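Local coordinates for putative tryptophan halogenase (Xanthomonas campestris pv. campestris, PDB 6Y1W), which is a putative flavin-dependent halogenase, probably using FAD to halogenate an aromatic substrate, as its tryptophan halogenase relatives do, at residues A83-F88 against L279-G284; L250-E255 against G309-T314; V257-T262 against P491-L496. All blocks are in the same frame, centred on the assembly; numbering follows the deposited sequence.

Interaction 1: A83-F88 against L279-G284; sequences ATQATF and LQHRVG. With BUD ((2S,3S)-butane-2,3-diol), chain L.
The imidazole of His-281 is met at its edge, near the ring plane, by OE1 of Gln-85, which lies 3.0 Å from CD2 of His-281. The amide and ring planes stand 52° apart. The other flat group, the guanidinium of Arg-282, has CD1 of Leu-279 over the centre of one face, 3.4 Å above the plane. The butanediol molecule lies over the opposite face, nearer the rim. The Gln-85 chain bends at chi2 (-80°), which turns CD off an extended course. A water bridges Gln-85 and His-281. It donates to OE1 of Gln-85 and accepts from N of His-281. NE2 of Gln-85 is bonded to Pro-503 O and NE2 of His-281 to Ala-502 O. Gln-280 N donates to Gln-85 O at 3.0 Å. Gln-280 NE2 donates to Ala-86 O at 2.9 Å, with the acceptor near the amide plane. This NE2 also bonds Cys-500 O, and OE1 of Gln-280 bonds Ala-502 N. CG2 of Thr-87 packs on C of Leu-279 at 3.5 Å. The contact joins strand 87-89, which carries the predicted active-site Lys-89, to the turn of the beta hairpin formed by strands 272-278 and 283-289. Directional bonds from Gln-280 and the water-bridged Gln-85/His-281 pair thus set the two segments against each other, with no salt bridge between them.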
# COMPACT_ATOMS: atom_id res chain seq x y z
N ALA A 83 -1.76 -27.35 -20.81
CA ALA A 83 -1.65 -28.50 -19.92
C ALA A 83 -2.76 -28.58 -18.90
O ALA A 83 -2.96 -29.66 -18.33
CB ALA A 83 -0.31 -28.44 -19.16
N THR A 84 -3.53 -27.50 -18.69
CA THR A 84 -4.53 -27.50 -17.63
C THR A 84 -5.92 -27.26 -18.20
O THR A 84 -6.83 -26.93 -17.44
CB THR A 84 -4.20 -26.46 -16.56
OG1 THR A 84 -4.15 -25.17 -17.15
CG2 THR A 84 -2.83 -26.78 -15.88
N GLN A 85 -6.11 -27.46 -19.51
CA GLN A 85 -7.41 -27.25 -20.18
C GLN A 85 -7.92 -25.82 -19.97
O GLN A 85 -9.15 -25.58 -19.97
CB GLN A 85 -8.46 -28.28 -19.73
CG GLN A 85 -8.04 -29.73 -20.04
CD GLN A 85 -8.31 -30.07 -21.50
OE1 GLN A 85 -9.28 -29.61 -22.10
NE2 GLN A 85 -7.40 -30.87 -22.09
N ALA A 86 -7.00 -24.85 -19.85
CA ALA A 86 -7.39 -23.55 -19.30
C ALA A 86 -8.00 -22.61 -20.34
O ALA A 86 -7.69 -22.69 -21.53
CB ALA A 86 -6.20 -22.84 -18.65
N THR A 87 -8.85 -21.69 -19.87
CA THR A 87 -9.36 -20.61 -20.70
C THR A 87 -9.08 -19.28 -20.01
O THR A 87 -8.63 -19.24 -18.86
CB THR A 87 -10.89 -20.74 -20.97
OG1 THR A 87 -11.60 -20.60 -19.73
CG2 THR A 87 -11.25 -22.15 -21.59
N PHE A 88 -9.36 -18.19 -20.70
CA PHE A 88 -9.13 -16.88 -20.11
C PHE A 88 -10.36 -16.38 -19.35
O PHE A 88 -11.51 -16.71 -19.68
CB PHE A 88 -8.74 -15.86 -21.19
CG PHE A 88 -7.39 -16.13 -21.78
CD1 PHE A 88 -6.22 -15.74 -21.10
CD2 PHE A 88 -7.26 -16.80 -22.99
CE1 PHE A 88 -4.96 -16.03 -21.61
CE2 PHE A 88 -5.98 -17.08 -23.51
CZ PHE A 88 -4.84 -16.70 -22.82
N LEU A 279 -14.04 -24.46 -19.17
CA LEU A 279 -12.74 -24.99 -19.56
C LEU A 279 -12.76 -25.24 -21.07
O LEU A 279 -13.77 -25.00 -21.75
CB LEU A 279 -12.42 -26.26 -18.77
CG LEU A 279 -12.33 -26.00 -17.26
CD1 LEU A 279 -12.04 -27.33 -16.54
CD2 LEU A 279 -11.27 -24.96 -16.90
N GLN A 280 -11.63 -25.70 -21.62
CA GLN A 280 -11.58 -25.77 -23.09
C GLN A 280 -12.54 -26.80 -23.66
O GLN A 280 -13.06 -26.60 -24.78
CB GLN A 280 -10.15 -26.07 -23.56
CG GLN A 280 -9.26 -24.82 -23.47
CD GLN A 280 -7.95 -24.95 -24.26
OE1 GLN A 280 -7.90 -25.56 -25.35
NE2 GLN A 280 -6.88 -24.36 -23.72
N HIS A 281 -12.85 -27.87 -22.91
CA HIS A 281 -13.69 -28.94 -23.46
C HIS A 281 -14.74 -29.42 -22.51
O HIS A 281 -15.28 -30.52 -22.72
CB HIS A 281 -12.83 -30.13 -23.91
CG HIS A 281 -11.84 -29.74 -24.96
ND1 HIS A 281 -12.18 -29.53 -26.28
CD2 HIS A 281 -10.51 -29.53 -24.87
CE1 HIS A 281 -11.10 -29.17 -26.96
NE2 HIS A 281 -10.07 -29.19 -26.13
N ARG A 282 -15.00 -28.69 -21.42
CA ARG A 282 -16.09 -29.01 -20.51
C ARG A 282 -16.38 -27.76 -19.68
O ARG A 282 -15.70 -26.73 -19.82
CB ARG A 282 -15.73 -30.21 -19.62
CG ARG A 282 -14.76 -29.85 -18.52
CD ARG A 282 -14.55 -31.04 -17.55
NE ARG A 282 -14.04 -30.61 -16.25
CZ ARG A 282 -12.75 -30.64 -15.92
NH1 ARG A 282 -11.86 -31.09 -16.80
NH2 ARG A 282 -12.35 -30.23 -14.71
N VAL A 283 -17.38 -27.86 -18.81
CA VAL A 283 -17.79 -26.75 -17.96
C VAL A 283 -17.89 -27.23 -16.52
O VAL A 283 -18.43 -28.31 -16.26
CB VAL A 283 -19.14 -26.21 -18.47
CG1 VAL A 283 -19.73 -25.19 -17.48
CG2 VAL A 283 -18.95 -25.59 -19.86
N GLY A 284 -17.33 -26.46 -15.58
CA GLY A 284 -17.48 -26.76 -14.17
C GLY A 284 -18.69 -26.03 -13.59
O GLY A 284 -18.95 -24.89 -13.93
C1 BUD L . -13.04 -36.51 -14.15
O1 BUD L . -11.32 -36.52 -15.82
C2 BUD L . -12.69 -36.27 -15.61
O2 BUD L . -12.80 -34.67 -17.36
C3 BUD L . -12.98 -34.82 -15.98
C4 BUD L . -14.44 -34.52 -15.70
O HOH W 1 -11.61 -29.31 -20.77

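Interaction 2: L250-E255 against G309-T314; sequences LAVQTE and GRALTT. With BUD ((2S,3S)-butane-2,3-diol), chain K.
Glu-255 and Arg-310 close one end of a contact in which strand 248-254 of the mixed seven-strand sheet meets the loop before strand 316-319. A single beta bridge, Thr-254 with Ala-311, marks the register. The first torsion of Glu-255 (chi1 66°) sets CG between the backbone N and the carbonyl carbon, and the chain then runs extended to the carboxylate. Arg-310 bends at chi3 (-63°) and presents its guanidinium side-on. NE of Arg-310 donates to OE2 of Glu-255 at 2.9 Å, part of a salt bridge. NH2 of Arg-310 donates to the syn lone pair of OE1 of Glu-255 at 3.0 Å. The carboxylate and guanidinium planes are 40° apart. The backbone N of Arg-310 also donates to OE2; it and NE reach that oxygen from the same face of the carboxylate plane. In return, N of Glu-255 donates to the carbonyl O of Arg-310.

The loop continues along the strand beyond this pair. Leu-312 N donates to Gln-253 O at 2.8 Å, from above the carbonyl plane. CD1 of Leu-312 rests on C of Thr-254 at 3.7 Å. The side-chain amide of Gln-253 leads away, and its OE1 bonds Arg-282. CG2 of Val-252 touches CB of Ala-311 at 4.0 Å. Thr-314 N donates to O2 of a bound butanediol. Thr-313 OG1 accepts a nearly straight bond from Gln-253 N at 3.0 Å, and donates to a water that in turn donates to the carbonyl oxygens of Ala-251 and Thr-314.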
# COMPACT_ATOMS: atom_id res chain seq x y z
N LEU A 250 -22.33 -28.65 -3.77
CA LEU A 250 -22.42 -29.80 -4.66
C LEU A 250 -21.78 -29.39 -5.98
O LEU A 250 -22.12 -28.32 -6.49
CB LEU A 250 -23.88 -30.19 -4.95
CG LEU A 250 -24.62 -31.00 -3.91
CD1 LEU A 250 -26.14 -30.94 -4.18
CD2 LEU A 250 -24.09 -32.45 -3.91
N ALA A 251 -20.90 -30.23 -6.54
CA ALA A 251 -20.17 -29.83 -7.74
C ALA A 251 -20.35 -30.89 -8.83
O ALA A 251 -20.42 -32.08 -8.54
CB ALA A 251 -18.68 -29.62 -7.45
N VAL A 252 -20.41 -30.44 -10.08
CA VAL A 252 -20.62 -31.38 -11.20
C VAL A 252 -20.08 -30.75 -12.48
O VAL A 252 -20.26 -29.56 -12.72
CB VAL A 252 -22.11 -31.75 -11.36
CG1 VAL A 252 -22.94 -30.51 -11.79
CG2 VAL A 252 -22.29 -32.91 -12.39
N GLN A 253 -19.47 -31.58 -13.33
CA GLN A 253 -19.00 -31.13 -14.62
C GLN A 253 -20.05 -31.44 -15.69
O GLN A 253 -20.78 -32.42 -15.60
CB GLN A 253 -17.64 -31.78 -14.97
CG GLN A 253 -16.56 -31.62 -13.89
CD GLN A 253 -16.20 -30.13 -13.55
OE1 GLN A 253 -15.57 -29.43 -14.35
NE2 GLN A 253 -16.59 -29.67 -12.35
N THR A 254 -20.14 -30.57 -16.68
CA THR A 254 -21.07 -30.81 -17.78
C THR A 254 -20.34 -30.64 -19.09
O THR A 254 -19.31 -29.96 -19.18
CB THR A 254 -22.29 -29.86 -17.76
OG1 THR A 254 -21.84 -28.49 -17.65
CG2 THR A 254 -23.24 -30.21 -16.60
N GLU A 255 -20.90 -31.21 -20.16
CA GLU A 255 -20.28 -30.94 -21.45
C GLU A 255 -20.51 -29.48 -21.87
O GLU A 255 -21.47 -28.82 -21.47
CB GLU A 255 -20.82 -31.90 -22.53
CG GLU A 255 -22.23 -31.70 -22.82
CD GLU A 255 -22.88 -32.91 -23.54
OE1 GLU A 255 -22.18 -33.76 -24.17
OE2 GLU A 255 -24.11 -32.97 -23.47
N GLY A 309 -26.34 -28.89 -20.81
CA GLY A 309 -25.56 -30.01 -21.28
C GLY A 309 -25.64 -31.20 -20.34
O GLY A 309 -26.01 -31.10 -19.17
N ARG A 310 -25.23 -32.36 -20.86
CA ARG A 310 -25.26 -33.55 -20.02
C ARG A 310 -24.15 -33.49 -18.98
O ARG A 310 -23.05 -32.97 -19.21
CB ARG A 310 -25.09 -34.80 -20.88
CG ARG A 310 -26.32 -35.06 -21.77
CD ARG A 310 -26.04 -36.12 -22.84
NE ARG A 310 -25.00 -35.70 -23.76
CZ ARG A 310 -24.55 -36.42 -24.79
NH1 ARG A 310 -25.05 -37.63 -25.02
NH2 ARG A 310 -23.60 -35.94 -25.57
N ALA A 311 -24.43 -34.08 -17.82
CA ALA A 311 -23.41 -34.22 -16.79
C ALA A 311 -22.33 -35.20 -17.21
O ALA A 311 -22.62 -36.29 -17.72
CB ALA A 311 -24.05 -34.70 -15.49
N LEU A 312 -21.08 -34.86 -16.91
CA LEU A 312 -19.92 -35.69 -17.21
C LEU A 312 -19.39 -36.41 -15.98
O LEU A 312 -18.54 -37.29 -16.12
CB LEU A 312 -18.77 -34.85 -17.79
CG LEU A 312 -19.12 -34.25 -19.11
CD1 LEU A 312 -17.95 -33.41 -19.64
CD2 LEU A 312 -19.40 -35.35 -20.09
N THR A 313 -19.84 -36.00 -14.78
CA THR A 313 -19.44 -36.59 -13.51
C THR A 313 -20.68 -36.78 -12.64
O THR A 313 -21.74 -36.21 -12.91
CB THR A 313 -18.40 -35.71 -12.78
OG1 THR A 313 -18.96 -34.42 -12.51
CG2 THR A 313 -17.12 -35.53 -13.64
N THR A 314 -20.55 -37.65 -11.64
CA THR A 314 -21.57 -37.70 -10.59
C THR A 314 -21.34 -36.55 -9.61
O THR A 314 -20.21 -36.36 -9.13
CB THR A 314 -21.49 -39.04 -9.86
OG1 THR A 314 -21.84 -40.08 -10.78
CG2 THR A 314 -22.46 -39.09 -8.66
C1 BUD K . -14.58 -39.50 -12.94
O1 BUD K . -16.54 -39.58 -14.37
C2 BUD K . -16.09 -39.65 -13.02
O2 BUD K . -18.10 -39.12 -11.75
C3 BUD K . -16.85 -38.66 -12.14
C4 BUD K . -16.15 -38.30 -10.85
O HOH W 2 -18.43 -34.11 -9.85

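Interaction 3: V257-T262 against P491-L496; sequences VGAPVT and PHAEFL
ND1 of His-492 is held between two carbonyl groups of the loop 257-262. ND1 of His-492 donates to Pro-260 O at 3.0 Å, from above the carbonyl plane. A weak second bond runs from ND1 of His-492 to O of Val-261 at 3.2 Å. His-492 opens helix 492-499, with Pro-491 at the N-cap position. The contact thus packs the first turn of this helix against the loop between strands 248-254 and 263-268. The first torsion of His-492 (chi1 -168°) sets CG anti to the backbone N. The ring is sandwiched. CG2 of Thr-262 lies over one face in a CH-pi contact, 3.7 Å from the centroid of the His-492 ring. CD1 of Leu-496 lies on the opposite face, and both groups are offset toward the rim. NE2 of His-492 accepts the backbone N-H of Phe-88, so both ring nitrogens are engaged and the rotation of the ring is fixed. This is consistent with a neutral ring carrying its proton on ND1. The hydroxyl OG1 of Thr-262 is bonded to Ala-145 O, while its methyl CG2 meets the ring. An apolar patch adjoins the ring. CB of Ala-259 meets CB of Ala-493 at 4.3 Å, and CD of Pro-260 lies 4.2 Å from the same CB of Ala-493. Pro-260 and Leu-496 pass side by side, pointing opposite ways, with CG of Pro-260 3.8 Å from CD1 of Leu-496.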
# COMPACT_ATOMS: atom_id res chain seq x y z
N VAL A 257 -21.68 -26.59 -24.30
CA VAL A 257 -22.79 -26.44 -25.23
C VAL A 257 -22.56 -25.31 -26.21
O VAL A 257 -23.48 -24.94 -26.96
CB VAL A 257 -24.13 -26.25 -24.50
CG1 VAL A 257 -24.44 -27.48 -23.66
CG2 VAL A 257 -24.13 -24.98 -23.65
N GLY A 258 -21.37 -24.76 -26.22
CA GLY A 258 -21.07 -23.61 -27.06
C GLY A 258 -19.66 -23.15 -26.77
O GLY A 258 -18.93 -23.75 -25.98
N ALA A 259 -19.29 -22.07 -27.44
CA ALA A 259 -17.96 -21.52 -27.26
C ALA A 259 -17.78 -21.07 -25.81
O ALA A 259 -18.73 -20.63 -25.15
CB ALA A 259 -17.75 -20.35 -28.22
N PRO A 260 -16.56 -21.17 -25.29
CA PRO A 260 -16.34 -20.79 -23.89
C PRO A 260 -16.45 -19.28 -23.70
O PRO A 260 -15.79 -18.50 -24.39
CB PRO A 260 -14.91 -21.28 -23.61
CG PRO A 260 -14.25 -21.26 -25.01
CD PRO A 260 -15.36 -21.70 -25.94
N VAL A 261 -17.28 -18.87 -22.73
CA VAL A 261 -17.34 -17.46 -22.36
C VAL A 261 -16.06 -17.03 -21.66
O VAL A 261 -15.18 -17.85 -21.36
CB VAL A 261 -18.57 -17.16 -21.48
CG1 VAL A 261 -19.91 -17.46 -22.24
CG2 VAL A 261 -18.51 -17.92 -20.11
N THR A 262 -15.90 -15.71 -21.45
CA THR A 262 -14.70 -15.15 -20.84
C THR A 262 -14.92 -14.75 -19.38
O THR A 262 -14.06 -14.09 -18.80
CB THR A 262 -14.21 -13.91 -21.61
OG1 THR A 262 -15.31 -13.02 -21.80
CG2 THR A 262 -13.59 -14.31 -23.02
N PRO A 491 -12.83 -13.53 -31.13
CA PRO A 491 -13.59 -14.45 -30.28
C PRO A 491 -12.65 -15.32 -29.43
O PRO A 491 -11.59 -15.75 -29.89
CB PRO A 491 -14.39 -15.30 -31.28
CG PRO A 491 -14.44 -14.44 -32.54
CD PRO A 491 -13.15 -13.69 -32.57
N HIS A 492 -13.05 -15.55 -28.17
CA HIS A 492 -12.25 -16.32 -27.21
C HIS A 492 -11.77 -17.64 -27.80
O HIS A 492 -10.60 -18.03 -27.65
CB HIS A 492 -13.11 -16.58 -25.97
CG HIS A 492 -12.37 -17.11 -24.78
ND1 HIS A 492 -13.04 -17.63 -23.69
CD2 HIS A 492 -11.06 -17.14 -24.46
CE1 HIS A 492 -12.16 -18.01 -22.78
NE2 HIS A 492 -10.95 -17.70 -23.21
N ALA A 493 -12.68 -18.36 -28.42
CA ALA A 493 -12.36 -19.69 -28.95
C ALA A 493 -11.30 -19.60 -30.04
O ALA A 493 -10.43 -20.47 -30.12
CB ALA A 493 -13.61 -20.35 -29.51
N GLU A 494 -11.36 -18.57 -30.88
CA GLU A 494 -10.35 -18.43 -31.91
C GLU A 494 -8.98 -18.14 -31.30
O GLU A 494 -7.96 -18.69 -31.74
CB GLU A 494 -10.74 -17.32 -32.89
CG GLU A 494 -11.73 -17.81 -33.92
CD GLU A 494 -12.32 -16.69 -34.74
OE1 GLU A 494 -13.49 -16.84 -35.18
OE2 GLU A 494 -11.61 -15.68 -34.96
N PHE A 495 -8.94 -17.31 -30.26
CA PHE A 495 -7.67 -17.04 -29.63
C PHE A 495 -7.11 -18.29 -28.96
O PHE A 495 -5.92 -18.59 -29.09
CB PHE A 495 -7.81 -15.88 -28.62
CG PHE A 495 -6.49 -15.40 -28.14
CD1 PHE A 495 -5.69 -14.60 -28.97
CD2 PHE A 495 -5.99 -15.81 -26.92
CE1 PHE A 495 -4.42 -14.19 -28.54
CE2 PHE A 495 -4.73 -15.42 -26.50
CZ PHE A 495 -3.93 -14.60 -27.31
N LEU A 496 -7.96 -19.05 -28.24
CA LEU A 496 -7.49 -20.27 -27.60
C LEU A 496 -6.90 -21.25 -28.61
O LEU A 496 -5.85 -21.85 -28.39
CB LEU A 496 -8.63 -20.94 -26.84
CG LEU A 496 -9.21 -20.12 -25.67
CD1 LEU A 496 -10.52 -20.75 -25.23
CD2 LEU A 496 -8.18 -20.18 -24.50

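Interactions 1 and 3 have centres about 10 Å apart, interactions 1 and 2 about 14 Å, and interactions 2 and 3 about 19 Å. Along the chain the segments come in the order 83-88, 250-255, 257-262, 279-284, 309-314 and 491-496, so every pair of contacts crosses. Interactions 1 and 2 share the mixed seven-strand sheet, where strands 283-289 and 248-254 are neighbours. Interactions 1 and 3 meet where helix 492-499 packs on strand 87-89. A single residue separates 250-255 from 257-262. Interactions 1 and 3 lie near the predicted active-site Lys-89, with the side chains of Thr-87 and Thr-262 about 6 and 7 Å from its own. Interaction 2 lies away from the predicted sites.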